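Local coordinates for N-acetylneuraminic acid outer membrane channel protein NanC (Escherichia coli, PDB 2WJR) that forms a monomeric outer-membrane beta-barrel channel with weak anion selectivity that lets the sialic acid N-acetylneuraminic acid enter the bacterium, at residues A[12-18]-A[35-41]; A[1-5]-A[209-213]. The protein carries 1 engineered substitution. All coordinates share one frame. Residue numbers count along the deposited sequence, not the author numbering.

Contact 1: residues A[12-18]-A[35-41]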
loop_
_atom_site.group_PDB
_atom_site.type_symbol
_atom_site.label_atom_id
_atom_site.label_comp_id
_atom_site.label_asym_id
_atom_site.label_seq_id
_atom_site.Cartn_x
_atom_site.Cartn_y
_atom_site.Cartn_z
ATOM N N SER A 12 -11.914 6.463 11.511
ATOM C CA SER A 12 -12.407 7.469 10.577
ATOM C C SER A 12 -13.899 7.304 10.285
ATOM O O SER A 12 -14.520 8.205 9.740
ATOM C CB SER A 12 -11.603 7.424 9.284
ATOM O OG SER A 12 -10.285 7.881 9.512
ATOM N N HIS A 13 -14.469 6.168 10.659
ATOM C CA HIS A 13 -15.869 5.874 10.360
ATOM C C HIS A 13 -16.129 6.146 8.882
ATOM O O HIS A 13 -16.975 6.963 8.511
ATOM C CB HIS A 13 -16.789 6.702 11.272
ATOM C CG HIS A 13 -18.213 6.243 11.276
ATOM N ND1 HIS A 13 -18.576 4.941 11.546
ATOM C CD2 HIS A 13 -19.369 6.923 11.076
ATOM C CE1 HIS A 13 -19.894 4.837 11.494
ATOM N NE2 HIS A 13 -20.398 6.026 11.216
ATOM N N ALA A 14 -15.363 5.465 8.029
ATOM C CA ALA A 14 -15.377 5.745 6.594
ATOM C C ALA A 14 -15.257 4.466 5.775
ATOM O O ALA A 14 -14.659 3.485 6.229
ATOM C CB ALA A 14 -14.250 6.690 6.239
ATOM N N TYR A 15 -15.840 4.500 4.578
ATOM C CA TYR A 15 -15.746 3.415 3.602
ATOM C C TYR A 15 -14.833 3.816 2.459
ATOM O O TYR A 15 -14.891 4.938 1.965
ATOM C CB TYR A 15 -17.106 3.103 2.976
ATOM C CG TYR A 15 -18.123 2.456 3.878
ATOM C CD1 TYR A 15 -17.963 1.145 4.314
ATOM C CD2 TYR A 15 -19.278 3.136 4.256
ATOM C CE1 TYR A 15 -18.916 0.534 5.137
ATOM C CE2 TYR A 15 -20.237 2.534 5.073
ATOM C CZ TYR A 15 -20.046 1.236 5.510
ATOM O OH TYR A 15 -20.985 0.640 6.316
ATOM N N GLU A 16 -14.016 2.874 2.008
ATOM C CA GLU A 16 -13.175 3.101 0.841
ATOM C C GLU A 16 -13.281 1.947 -0.142
ATOM O O GLU A 16 -13.428 0.788 0.247
ATOM C CB GLU A 16 -11.725 3.300 1.253
ATOM C CG GLU A 16 -11.145 2.175 2.086
ATOM C CD GLU A 16 -9.685 2.427 2.432
ATOM O OE1 GLU A 16 -8.984 3.069 1.612
ATOM O OE2 GLU A 16 -9.236 1.973 3.512
ATOM N N THR A 17 -13.203 2.283 -1.418
ATOM C CA THR A 17 -13.199 1.290 -2.484
ATOM C C THR A 17 -11.966 1.493 -3.333
ATOM O O THR A 17 -11.566 2.628 -3.621
ATOM C CB THR A 17 -14.491 1.328 -3.358
ATOM O OG1 THR A 17 -14.488 2.487 -4.178
ATOM C CG2 THR A 17 -15.729 1.349 -2.495
ATOM N N ARG A 18 -11.333 0.385 -3.683
ATOM C CA ARG A 18 -10.205 0.407 -4.562
ATOM C C ARG A 18 -10.539 -0.423 -5.789
ATOM O O ARG A 18 -11.077 -1.528 -5.697
ATOM C CB ARG A 18 -8.944 -0.143 -3.882
ATOM C CG ARG A 18 -7.685 0.037 -4.747
ATOM C CD ARG A 18 -6.455 -0.616 -4.148
ATOM N NE ARG A 18 -6.595 -2.060 -4.081
ATOM C CZ ARG A 18 -5.665 -2.896 -3.627
ATOM N NH1 ARG A 18 -4.492 -2.445 -3.191
ATOM N NH2 ARG A 18 -5.900 -4.196 -3.616
ATOM N N SER A 35 -7.625 3.406 -8.546
ATOM C CA SER A 35 -8.370 4.510 -7.961
ATOM C C SER A 35 -8.815 4.083 -6.558
ATOM O O SER A 35 -9.196 2.936 -6.345
ATOM C CB SER A 35 -9.588 4.840 -8.824
ATOM O OG SER A 35 -10.417 3.702 -8.925
ATOM N N ASN A 36 -8.757 5.025 -5.618
ATOM C CA ASN A 36 -9.304 4.845 -4.286
ATOM C C ASN A 36 -10.354 5.941 -4.022
ATOM O O ASN A 36 -10.094 7.127 -4.220
ATOM C CB ASN A 36 -8.203 4.939 -3.242
ATOM C CG ASN A 36 -7.222 3.784 -3.331
ATOM O OD1 ASN A 36 -7.505 2.664 -2.868
ATOM N ND2 ASN A 36 -6.067 4.047 -3.922
ATOM N N THR A 37 -11.527 5.516 -3.580
ATOM C CA THR A 37 -12.597 6.432 -3.187
ATOM C C THR A 37 -12.677 6.443 -1.679
ATOM O O THR A 37 -12.251 5.490 -1.023
ATOM C CB THR A 37 -13.964 5.983 -3.725
ATOM O OG1 THR A 37 -14.329 4.737 -3.117
ATOM C CG2 THR A 37 -13.929 5.844 -5.236
ATOM N N TRP A 38 -13.226 7.523 -1.134
ATOM C CA TRP A 38 -13.336 7.702 0.306
ATOM C C TRP A 38 -14.709 8.306 0.602
ATOM O O TRP A 38 -14.995 9.427 0.169
ATOM C CB TRP A 38 -12.231 8.633 0.797
ATOM C CG TRP A 38 -12.199 8.787 2.276
ATOM C CD1 TRP A 38 -12.888 9.697 3.022
ATOM C CD2 TRP A 38 -11.440 8.001 3.199
ATOM N NE1 TRP A 38 -12.613 9.525 4.355
ATOM C CE2 TRP A 38 -11.723 8.490 4.495
ATOM C CE3 TRP A 38 -10.541 6.936 3.057
ATOM C CZ2 TRP A 38 -11.136 7.952 5.645
ATOM C CZ3 TRP A 38 -9.962 6.397 4.196
ATOM C CH2 TRP A 38 -10.262 6.908 5.479
ATOM N N ASN A 39 -15.548 7.552 1.312
ATOM C CA ASN A 39 -16.889 8.002 1.693
ATOM C C ASN A 39 -17.060 7.965 3.199
ATOM O O ASN A 39 -17.291 6.899 3.787
ATOM C CB ASN A 39 -17.963 7.144 1.036
ATOM C CG ASN A 39 -18.013 7.333 -0.467
ATOM O OD1 ASN A 39 -18.892 8.024 -0.998
ATOM N ND2 ASN A 39 -17.050 6.738 -1.164
ATOM N N THR A 40 -16.923 9.133 3.818
ATOM C CA THR A 40 -17.163 9.269 5.247
ATOM C C THR A 40 -18.668 9.139 5.499
ATOM O O THR A 40 -19.477 9.540 4.657
ATOM C CB THR A 40 -16.620 10.608 5.795
ATOM O OG1 THR A 40 -16.857 10.680 7.206
ATOM C CG2 THR A 40 -17.273 11.813 5.094
ATOM N N ILE A 41 -19.038 8.543 6.630
ATOM C CA ILE A 41 -20.451 8.441 7.021
ATOM C C ILE A 41 -20.802 9.536 8.042
ATOM O O ILE A 41 -20.160 9.642 9.092
ATOM C CB ILE A 41 -20.794 7.069 7.617
ATOM C CG1 ILE A 41 -20.283 5.939 6.716
ATOM C CG2 ILE A 41 -22.309 6.956 7.827
ATOM C CD1 ILE A 41 -20.001 4.652 7.469
HETATM O O HOH W 1 -8.974 1.819 -0.925
HETATM O O HOH W 2 -12.211 3.073 -6.335
#

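Contact 2: residues A[1-5]-A[209-213]. Engineered in segment 1-5: Ala1 (natural residue Thr).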
loop_
_atom_site.group_PDB
_atom_site.type_symbol
_atom_site.label_atom_id
_atom_site.label_comp_id
_atom_site.label_asym_id
_atom_site.label_seq_id
_atom_site.Cartn_x
_atom_site.Cartn_y
_atom_site.Cartn_z
ATOM N N ALA A 1 -4.424 -8.341 -14.256
ATOM C CA ALA A 1 -5.367 -8.738 -13.185
ATOM C C ALA A 1 -6.162 -7.518 -12.787
ATOM O O ALA A 1 -5.662 -6.397 -12.878
ATOM C CB ALA A 1 -4.616 -9.308 -11.980
ATOM N N LEU A 2 -7.409 -7.741 -12.397
ATOM C CA LEU A 2 -8.287 -6.690 -11.959
ATOM C C LEU A 2 -8.611 -6.995 -10.523
ATOM O O LEU A 2 -8.982 -8.104 -10.206
ATOM C CB LEU A 2 -9.564 -6.694 -12.796
ATOM C CG LEU A 2 -10.753 -5.824 -12.386
ATOM C CD1 LEU A 2 -10.432 -4.360 -12.484
ATOM C CD2 LEU A 2 -11.952 -6.156 -13.279
ATOM N N ASP A 3 -8.456 -6.004 -9.654
ATOM C CA ASP A 3 -8.756 -6.180 -8.239
ATOM C C ASP A 3 -9.805 -5.143 -7.848
ATOM O O ASP A 3 -9.691 -3.963 -8.208
ATOM C CB ASP A 3 -7.479 -6.002 -7.412
ATOM C CG ASP A 3 -7.625 -6.488 -5.980
ATOM O OD1 ASP A 3 -8.307 -5.831 -5.157
ATOM O OD2 ASP A 3 -7.008 -7.515 -5.656
ATOM N N VAL A 4 -10.815 -5.593 -7.112
ATOM C CA VAL A 4 -11.890 -4.738 -6.602
ATOM C C VAL A 4 -11.937 -4.963 -5.095
ATOM O O VAL A 4 -11.953 -6.099 -4.646
ATOM C CB VAL A 4 -13.259 -5.104 -7.224
ATOM C CG1 VAL A 4 -14.348 -4.191 -6.677
ATOM C CG2 VAL A 4 -13.207 -5.000 -8.759
ATOM N N ARG A 5 -11.927 -3.896 -4.312
ATOM C CA ARG A 5 -11.835 -4.049 -2.865
ATOM C C ARG A 5 -12.690 -3.018 -2.185
ATOM O O ARG A 5 -12.670 -1.863 -2.556
ATOM C CB ARG A 5 -10.381 -3.897 -2.384
ATOM C CG ARG A 5 -10.161 -4.301 -0.942
ATOM C CD ARG A 5 -8.743 -4.007 -0.477
ATOM N NE ARG A 5 -8.493 -2.579 -0.449
ATOM C CZ ARG A 5 -7.301 -2.012 -0.312
ATOM N NH1 ARG A 5 -6.216 -2.747 -0.181
ATOM N NH2 ARG A 5 -7.199 -0.695 -0.305
ATOM N N GLY A 209 -12.365 -8.273 -0.783
ATOM C CA GLY A 209 -12.104 -8.054 -2.190
ATOM C C GLY A 209 -11.978 -9.334 -2.987
ATOM O O GLY A 209 -12.093 -10.438 -2.462
ATOM N N VAL A 210 -11.733 -9.155 -4.278
ATOM C CA VAL A 210 -11.523 -10.284 -5.180
ATOM C C VAL A 210 -10.637 -9.840 -6.324
ATOM O O VAL A 210 -10.760 -8.730 -6.840
ATOM C CB VAL A 210 -12.870 -10.867 -5.706
ATOM C CG1 VAL A 210 -13.718 -9.775 -6.282
ATOM C CG2 VAL A 210 -12.637 -11.991 -6.720
ATOM N N SER A 211 -9.726 -10.721 -6.699
ATOM C CA SER A 211 -8.832 -10.472 -7.802
ATOM C C SER A 211 -9.160 -11.456 -8.919
ATOM O O SER A 211 -9.324 -12.639 -8.662
ATOM C CB SER A 211 -7.379 -10.672 -7.373
ATOM O OG SER A 211 -6.523 -10.399 -8.457
ATOM N N PHE A 212 -9.215 -10.941 -10.141
ATOM C CA PHE A 212 -9.517 -11.718 -11.344
ATOM C C PHE A 212 -8.336 -11.725 -12.301
ATOM O O PHE A 212 -7.919 -10.659 -12.757
ATOM C CB PHE A 212 -10.680 -11.087 -12.078
ATOM C CG PHE A 212 -11.944 -11.012 -11.278
ATOM C CD1 PHE A 212 -12.322 -9.830 -10.656
ATOM C CD2 PHE A 212 -12.780 -12.113 -11.186
ATOM C CE1 PHE A 212 -13.518 -9.751 -9.938
ATOM C CE2 PHE A 212 -13.984 -12.046 -10.480
ATOM C CZ PHE A 212 -14.351 -10.867 -9.850
ATOM N N LYS A 213 -7.809 -12.914 -12.600
ATOM C CA LYS A 213 -6.764 -13.074 -13.626
ATOM C C LYS A 213 -7.393 -13.200 -14.994
ATOM O O LYS A 213 -8.579 -13.508 -15.110
ATOM C CB LYS A 213 -5.940 -14.331 -13.394
ATOM C CG LYS A 213 -5.187 -14.399 -12.108
ATOM C CD LYS A 213 -4.357 -15.677 -12.074
ATOM C CE LYS A 213 -3.842 -15.961 -10.680
ATOM N NZ LYS A 213 -3.022 -14.820 -10.172
#

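Contact 1: residues A[12-18]-A[35-41]
Thr17 OG1 and Thr37 OG1 share a very short hydrogen bond of 2.5 Å, with either as donor. The backbone ladder is firm at Tyr15-Asn39, where Tyr15 N donates to Asn39 O (2.9 Å) and Asn39 N to Tyr15 O (2.8 Å), and slackens at Thr17-Thr37, where Thr37 N reaches Thr17 O at 2.9 Å but Thr17 N to Thr37 O is weak at 3.4 Å. One water joins Thr17 O and Ser35 O; another lies 2.8 Å from Glu16 OE1 and 2.6 Å from Asn36 OD1. Asn36 ND2 is hydrogen-bonded to Asp53 on the next strand, and Glu16 forms salt bridges with Arg207 and Arg9, so its charge is compensated. The two strands form an antiparallel hairpin of the KdgM-family barrel, at its extracellular end. Ala14, Glu16, Arg18, Asn36 and Trp38 face the lumen, while Tyr15, Thr17, Thr37 and Asn39 lie on the outer face. On the edge of strand 14-24 toward strand 2-9, His13 and Ala14 both face Arg9 in a G1 beta bulge. His13 O accepts from Ile41 N at 3.2 Å. Ala14 is small enough for Trp38 CZ2 to pack 3.4 Å from its CB, and Ser12 CB meets the indole edge at the same CZ2 (3.7 Å). On the outside, apolar Ile41 places CD1 over the His13 ring face in a CH-pi contact, 4.1 Å from the centroid, and 3.2 Å from Tyr15 CE2.

Contact 2: residues A[1-5]-A[209-213]
Here the first and last strands of the beta barrel meet antiparallel, sealing the cylinder near its periplasmic end. Phe212, Leu2 and Val4 bury the most surface. Phe212 and Leu2 are a hydrogen-bonded pair, Leu2 N reaching Phe212 O at 3.0 Å and Phe212 N reaching Leu2 O at 2.8 Å. Val4 pairs likewise with Val210, both bonds measuring 3.1 Å (Val4 N to Val210 O, Val210 N to Val4 O). All four side chains lie on the outer, membrane-facing side, where apolar groups are at home. They form an apolar patch in which each strand's pair packs on its other neighbour: Leu2 and Val4 on strand 14-24, Phe212 and Val210 on Ile180. Backbone hydrogen bonds hold the seam itself. Polar Asp3 and Ser211 instead face the lumen, Asp3 hydrogen-bonding Tyr183 through OD1. Lacking a side chain, Gly209 fits tightly opposite Arg5: a CB there would clash with the carbonyl of Val4, whose O already lies 3.1 Å from Gly209 CA.

The two contacts lie on four adjacent strands of the barrel wall, in the order 198-212, 2-9, 14-24 and 29-40, with centres about 18 Å apart. Contact 2 joins the chain termini near the periplasmic rim; contact 1 ties a local hairpin toward the extracellular mouth. They meet where Arg18 N approaches Arg5 O at 2.8 Å, a probable hydrogen bond, and where Arg18 NH2 makes a weak ion pair with Asp3 OD1 at 3.3 Å. The like-charged guanidinium groups of Arg5 and Arg18 also lie close together on the lumen side, consistent with the channel's weak anion selectivity. The Trp38 side chain is about 6 Å from a bound buffer molecule, probably from crystallisation.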